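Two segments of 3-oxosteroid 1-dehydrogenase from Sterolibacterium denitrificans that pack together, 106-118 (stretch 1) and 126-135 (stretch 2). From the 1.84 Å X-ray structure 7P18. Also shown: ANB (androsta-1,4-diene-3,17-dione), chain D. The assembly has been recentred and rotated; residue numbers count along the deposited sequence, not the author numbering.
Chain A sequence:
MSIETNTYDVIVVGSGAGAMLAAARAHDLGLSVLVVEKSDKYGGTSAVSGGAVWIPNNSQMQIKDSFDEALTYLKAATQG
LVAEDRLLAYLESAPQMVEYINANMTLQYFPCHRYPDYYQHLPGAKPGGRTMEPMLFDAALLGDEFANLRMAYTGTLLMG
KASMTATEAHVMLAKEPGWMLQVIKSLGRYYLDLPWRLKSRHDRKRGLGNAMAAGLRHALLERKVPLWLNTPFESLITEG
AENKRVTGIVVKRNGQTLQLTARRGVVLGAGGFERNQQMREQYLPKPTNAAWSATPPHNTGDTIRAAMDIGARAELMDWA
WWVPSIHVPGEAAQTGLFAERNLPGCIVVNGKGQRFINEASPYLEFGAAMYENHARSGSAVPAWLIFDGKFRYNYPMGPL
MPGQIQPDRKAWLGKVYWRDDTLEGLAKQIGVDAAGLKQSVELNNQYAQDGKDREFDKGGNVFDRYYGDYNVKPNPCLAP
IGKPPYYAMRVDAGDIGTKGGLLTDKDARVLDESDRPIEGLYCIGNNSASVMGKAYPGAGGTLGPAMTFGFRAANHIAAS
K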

# COMPACT_ATOMS: atom_id res chain seq x y z
N THR A 106 9.21 18.88 -8.71
CA THR A 106 7.87 19.43 -9.00
C THR A 106 6.86 18.72 -8.10
O THR A 106 5.91 19.37 -7.62
CB THR A 106 7.55 19.36 -10.51
OG1 THR A 106 8.54 20.14 -11.15
CG2 THR A 106 6.21 19.96 -10.86
N LEU A 107 7.07 17.43 -7.87
CA LEU A 107 6.28 16.64 -6.88
C LEU A 107 6.29 17.37 -5.52
O LEU A 107 7.37 17.80 -5.12
CB LEU A 107 6.93 15.26 -6.78
CG LEU A 107 6.34 14.30 -5.77
CD1 LEU A 107 4.89 13.98 -6.11
CD2 LEU A 107 7.20 13.03 -5.75
N GLN A 108 5.14 17.50 -4.89
CA GLN A 108 4.94 18.18 -3.58
C GLN A 108 4.09 17.26 -2.67
O GLN A 108 3.04 16.77 -3.12
CB GLN A 108 4.31 19.57 -3.78
CG GLN A 108 5.14 20.53 -4.64
CD GLN A 108 6.40 20.98 -3.96
OE1 GLN A 108 6.35 21.48 -2.82
NE2 GLN A 108 7.55 20.71 -4.58
N TYR A 109 4.54 17.07 -1.42
CA TYR A 109 3.83 16.35 -0.33
C TYR A 109 3.29 17.36 0.66
O TYR A 109 4.01 18.32 0.98
CB TYR A 109 4.74 15.33 0.37
CG TYR A 109 4.67 13.97 -0.29
CD1 TYR A 109 5.45 13.66 -1.39
CD2 TYR A 109 3.74 13.03 0.13
CE1 TYR A 109 5.34 12.46 -2.07
CE2 TYR A 109 3.64 11.79 -0.51
CZ TYR A 109 4.41 11.52 -1.62
OH TYR A 109 4.30 10.32 -2.27
N PHE A 110 2.10 17.10 1.18
CA PHE A 110 1.46 17.90 2.25
C PHE A 110 0.75 16.95 3.20
O PHE A 110 0.43 15.81 2.83
CB PHE A 110 0.51 18.94 1.65
CG PHE A 110 -0.68 18.35 0.92
CD1 PHE A 110 -0.55 17.88 -0.38
CD2 PHE A 110 -1.90 18.24 1.53
CE1 PHE A 110 -1.64 17.32 -1.04
CE2 PHE A 110 -2.98 17.66 0.89
CZ PHE A 110 -2.86 17.23 -0.41
N PRO A 111 0.44 17.36 4.44
CA PRO A 111 -0.16 16.45 5.42
C PRO A 111 -1.64 16.18 5.15
O PRO A 111 -2.35 17.08 4.69
CB PRO A 111 -0.03 17.17 6.78
CG PRO A 111 1.02 18.25 6.51
CD PRO A 111 0.77 18.67 5.06
N CYS A 112 -2.07 14.95 5.45
CA CYS A 112 -3.49 14.60 5.65
C CYS A 112 -3.87 14.93 7.10
O CYS A 112 -3.71 14.08 8.01
CB CYS A 112 -3.73 13.14 5.30
SG CYS A 112 -3.26 12.75 3.60
N HIS A 113 -4.32 16.16 7.33
CA HIS A 113 -4.43 16.79 8.67
C HIS A 113 -5.37 16.00 9.58
O HIS A 113 -5.17 16.02 10.83
CB HIS A 113 -4.86 18.27 8.55
CG HIS A 113 -3.90 19.08 7.76
ND1 HIS A 113 -2.64 19.40 8.25
CD2 HIS A 113 -4.00 19.67 6.55
CE1 HIS A 113 -1.99 20.11 7.37
NE2 HIS A 113 -2.80 20.28 6.30
N ARG A 114 -6.38 15.35 9.00
CA ARG A 114 -7.43 14.67 9.81
C ARG A 114 -7.24 13.15 9.84
O ARG A 114 -8.11 12.45 10.42
CB ARG A 114 -8.81 15.03 9.25
CG ARG A 114 -9.13 16.51 9.27
CD ARG A 114 -10.35 16.81 8.40
NE ARG A 114 -11.50 16.07 8.90
CZ ARG A 114 -12.57 15.76 8.19
NH1 ARG A 114 -12.70 16.16 6.93
NH2 ARG A 114 -13.53 15.06 8.77
N TYR A 115 -6.20 12.63 9.21
CA TYR A 115 -6.03 11.16 9.02
C TYR A 115 -5.34 10.62 10.26
O TYR A 115 -4.15 10.81 10.40
CB TYR A 115 -5.21 10.88 7.77
CG TYR A 115 -5.48 9.55 7.12
CD1 TYR A 115 -5.81 8.40 7.85
CD2 TYR A 115 -5.39 9.45 5.75
CE1 TYR A 115 -6.08 7.19 7.20
CE2 TYR A 115 -5.68 8.26 5.09
CZ TYR A 115 -6.00 7.13 5.82
OH TYR A 115 -6.26 6.01 5.08
N PRO A 116 -6.04 9.95 11.20
CA PRO A 116 -5.42 9.52 12.44
C PRO A 116 -4.43 8.37 12.25
O PRO A 116 -4.60 7.57 11.33
CB PRO A 116 -6.59 9.02 13.30
CG PRO A 116 -7.80 9.54 12.57
CD PRO A 116 -7.43 9.54 11.13
N ASP A 117 -3.41 8.34 13.12
CA ASP A 117 -2.54 7.14 13.26
C ASP A 117 -3.43 5.90 13.52
O ASP A 117 -4.51 6.01 14.11
CB ASP A 117 -1.53 7.33 14.37
CG ASP A 117 -0.45 8.34 14.03
OD1 ASP A 117 -0.31 8.71 12.84
OD2 ASP A 117 0.24 8.74 14.98
N TYR A 118 -2.97 4.72 13.11
CA TYR A 118 -3.83 3.50 13.14
C TYR A 118 -4.04 2.95 14.55
O TYR A 118 -4.94 2.14 14.72
CB TYR A 118 -3.27 2.47 12.17
CG TYR A 118 -3.55 2.76 10.71
CD1 TYR A 118 -4.06 3.98 10.26
CD2 TYR A 118 -3.29 1.80 9.76
CE1 TYR A 118 -4.29 4.23 8.92
CE2 TYR A 118 -3.52 2.02 8.41
CZ TYR A 118 -4.05 3.23 7.99
OH TYR A 118 -4.24 3.40 6.64
N LYS A 126 -0.87 10.06 17.27
CA LYS A 126 -1.42 11.40 16.91
C LYS A 126 -2.75 11.21 16.20
O LYS A 126 -3.00 10.19 15.53
CB LYS A 126 -0.36 12.15 16.11
CG LYS A 126 0.86 12.56 16.91
CD LYS A 126 0.56 13.65 17.96
CE LYS A 126 1.69 13.75 18.98
NZ LYS A 126 1.50 14.91 19.89
N PRO A 127 -3.64 12.21 16.35
CA PRO A 127 -4.97 12.17 15.74
C PRO A 127 -5.03 12.62 14.27
O PRO A 127 -6.10 12.57 13.67
CB PRO A 127 -5.75 13.10 16.67
CG PRO A 127 -4.75 14.12 17.08
CD PRO A 127 -3.46 13.35 17.28
N GLY A 128 -3.91 13.06 13.71
CA GLY A 128 -3.81 13.46 12.30
C GLY A 128 -2.45 14.02 11.99
O GLY A 128 -1.67 14.21 12.92
N GLY A 129 -2.14 14.19 10.72
CA GLY A 129 -1.06 15.08 10.31
C GLY A 129 0.26 14.36 10.08
O GLY A 129 1.10 14.96 9.41
N ARG A 130 0.49 13.14 10.61
CA ARG A 130 1.76 12.43 10.30
C ARG A 130 1.72 11.86 8.88
O ARG A 130 2.73 11.92 8.17
CB ARG A 130 2.03 11.32 11.33
CG ARG A 130 2.24 11.79 12.76
CD ARG A 130 2.67 10.63 13.63
NE ARG A 130 3.27 11.05 14.88
CZ ARG A 130 3.28 10.35 16.02
NH1 ARG A 130 2.69 9.16 16.12
NH2 ARG A 130 3.94 10.83 17.06
N THR A 131 0.58 11.31 8.47
CA THR A 131 0.32 10.88 7.08
C THR A 131 0.40 12.11 6.16
O THR A 131 -0.22 13.12 6.49
CB THR A 131 -1.02 10.18 6.96
OG1 THR A 131 -1.02 8.97 7.72
CG2 THR A 131 -1.34 9.89 5.51
N MET A 132 1.13 11.98 5.06
CA MET A 132 1.29 13.00 4.00
C MET A 132 0.98 12.37 2.64
O MET A 132 1.21 11.13 2.46
CB MET A 132 2.70 13.59 3.98
CG MET A 132 3.21 14.09 5.35
SD MET A 132 4.85 14.87 5.20
CE MET A 132 4.38 16.51 4.65
N GLU A 133 0.49 13.20 1.71
CA GLU A 133 0.17 12.73 0.34
C GLU A 133 0.61 13.75 -0.70
O GLU A 133 0.93 14.92 -0.37
CB GLU A 133 -1.32 12.43 0.27
CG GLU A 133 -2.20 13.69 0.16
CD GLU A 133 -3.60 13.35 -0.33
OE1 GLU A 133 -3.72 12.44 -1.23
OE2 GLU A 133 -4.55 13.94 0.25
N PRO A 134 0.68 13.32 -1.97
CA PRO A 134 1.08 14.20 -3.07
C PRO A 134 -0.01 15.15 -3.55
O PRO A 134 -1.21 14.79 -3.53
CB PRO A 134 1.38 13.26 -4.24
CG PRO A 134 1.27 11.85 -3.68
CD PRO A 134 0.48 11.93 -2.40
N MET A 135 0.38 16.36 -3.93
CA MET A 135 -0.47 17.24 -4.77
C MET A 135 -0.64 16.57 -6.14
O MET A 135 0.26 15.79 -6.58
CB MET A 135 0.21 18.60 -4.95
CG MET A 135 0.35 19.36 -3.64
SD MET A 135 0.92 21.07 -3.96
CE MET A 135 -0.61 21.77 -4.59
C1 ANB D . -3.79 2.50 1.60
C10 ANB D . -4.54 3.79 1.72
C11 ANB D . -6.01 3.20 -0.35
C12 ANB D . -6.81 3.70 -1.57
C13 ANB D . -7.62 4.93 -1.20
C14 ANB D . -6.63 6.01 -0.74
C15 ANB D . -7.47 7.30 -0.73
C16 ANB D . -8.40 7.13 -1.95
C17 ANB D . -8.32 5.67 -2.33
C18 ANB D . -8.74 4.63 -0.18
C19 ANB D . -5.66 3.57 2.78
C2 ANB D . -2.70 2.19 2.31
C3 ANB D . -1.97 3.23 3.04
C4 ANB D . -2.41 4.59 2.76
C5 ANB D . -3.61 4.88 2.23
C6 ANB D . -4.11 6.29 2.19
C7 ANB D . -4.80 6.66 0.88
C8 ANB D . -5.85 5.62 0.51
C9 ANB D . -5.14 4.26 0.34
O1 ANB D . -1.04 2.97 3.81
O2 ANB D . -8.77 5.19 -3.35
O HOH W 1 2.87 16.82 -6.76
O HOH W 2 -7.61 15.59 13.16
O HOH W 3 -1.34 10.74 11.12
O HOH W 4 -2.46 7.35 9.54

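The two stretches run antiparallel, their strand axes at 142° and 4.4 Å apart at closest approach, and together they bury 1050 Å².

Stretch 2 begins at Lys126, whose backbone is gripped at both polar atoms by Asp117: Lys126 N donates to Asp117 OD2 (2.9 Å, 156°), and Asp117 N donates to Lys126 O (3.1 Å, 155°). After Pro127, the chain passes close against the type I turn from Cys112 to Tyr115. Gly128 CA lies 3.3 Å from both His113 O and Tyr115 O, the latter CA-H...O contact nearly linear at 175°. An ideal CB on Gly128 would sit 1.9 Å from His113 O, so this approach depends on the absent side chain. Gly129, with a positive phi of 95°, donates from Gly129 N to Cys112 O (3.1 Å, 140°); that same oxygen accepts the turn's bond from Tyr115 N, also at 3.1 Å.

Arg130 has its CA-to-CB bond directed away, yet its extended chain returns to form a salt bridge, Arg130 NH1 to Asp117 OD2 at 2.7 Å. The 128° angle makes the hydrogen bond weak, but opposite charges still meet. Asp117 OD2 thus serves Lys126 and Arg130 together.

From Thr131 the pairing becomes regular. Thr131 O accepts from Cys112 N (2.8 Å), while water 4 links Thr131 OG1 to Pro116 O, each 2.8 Å away. Met132 CB packs 4.0 Å from Tyr109 CD2. Glu133 and Phe110 form a reciprocal pair, Glu133 N to Phe110 O at 2.8 Å and Phe110 N to Glu133 O at 2.9 Å, both at 162°. Pro134, lacking an amide hydrogen, occupies a non-hydrogen-bonded position opposite Tyr109; its N lies over one face of the tyrosine ring. Finally, Met135 N donates to Gln108 O (2.8 Å, 163°), and Met135 CG packs 3.7 Å from Phe110 CD1.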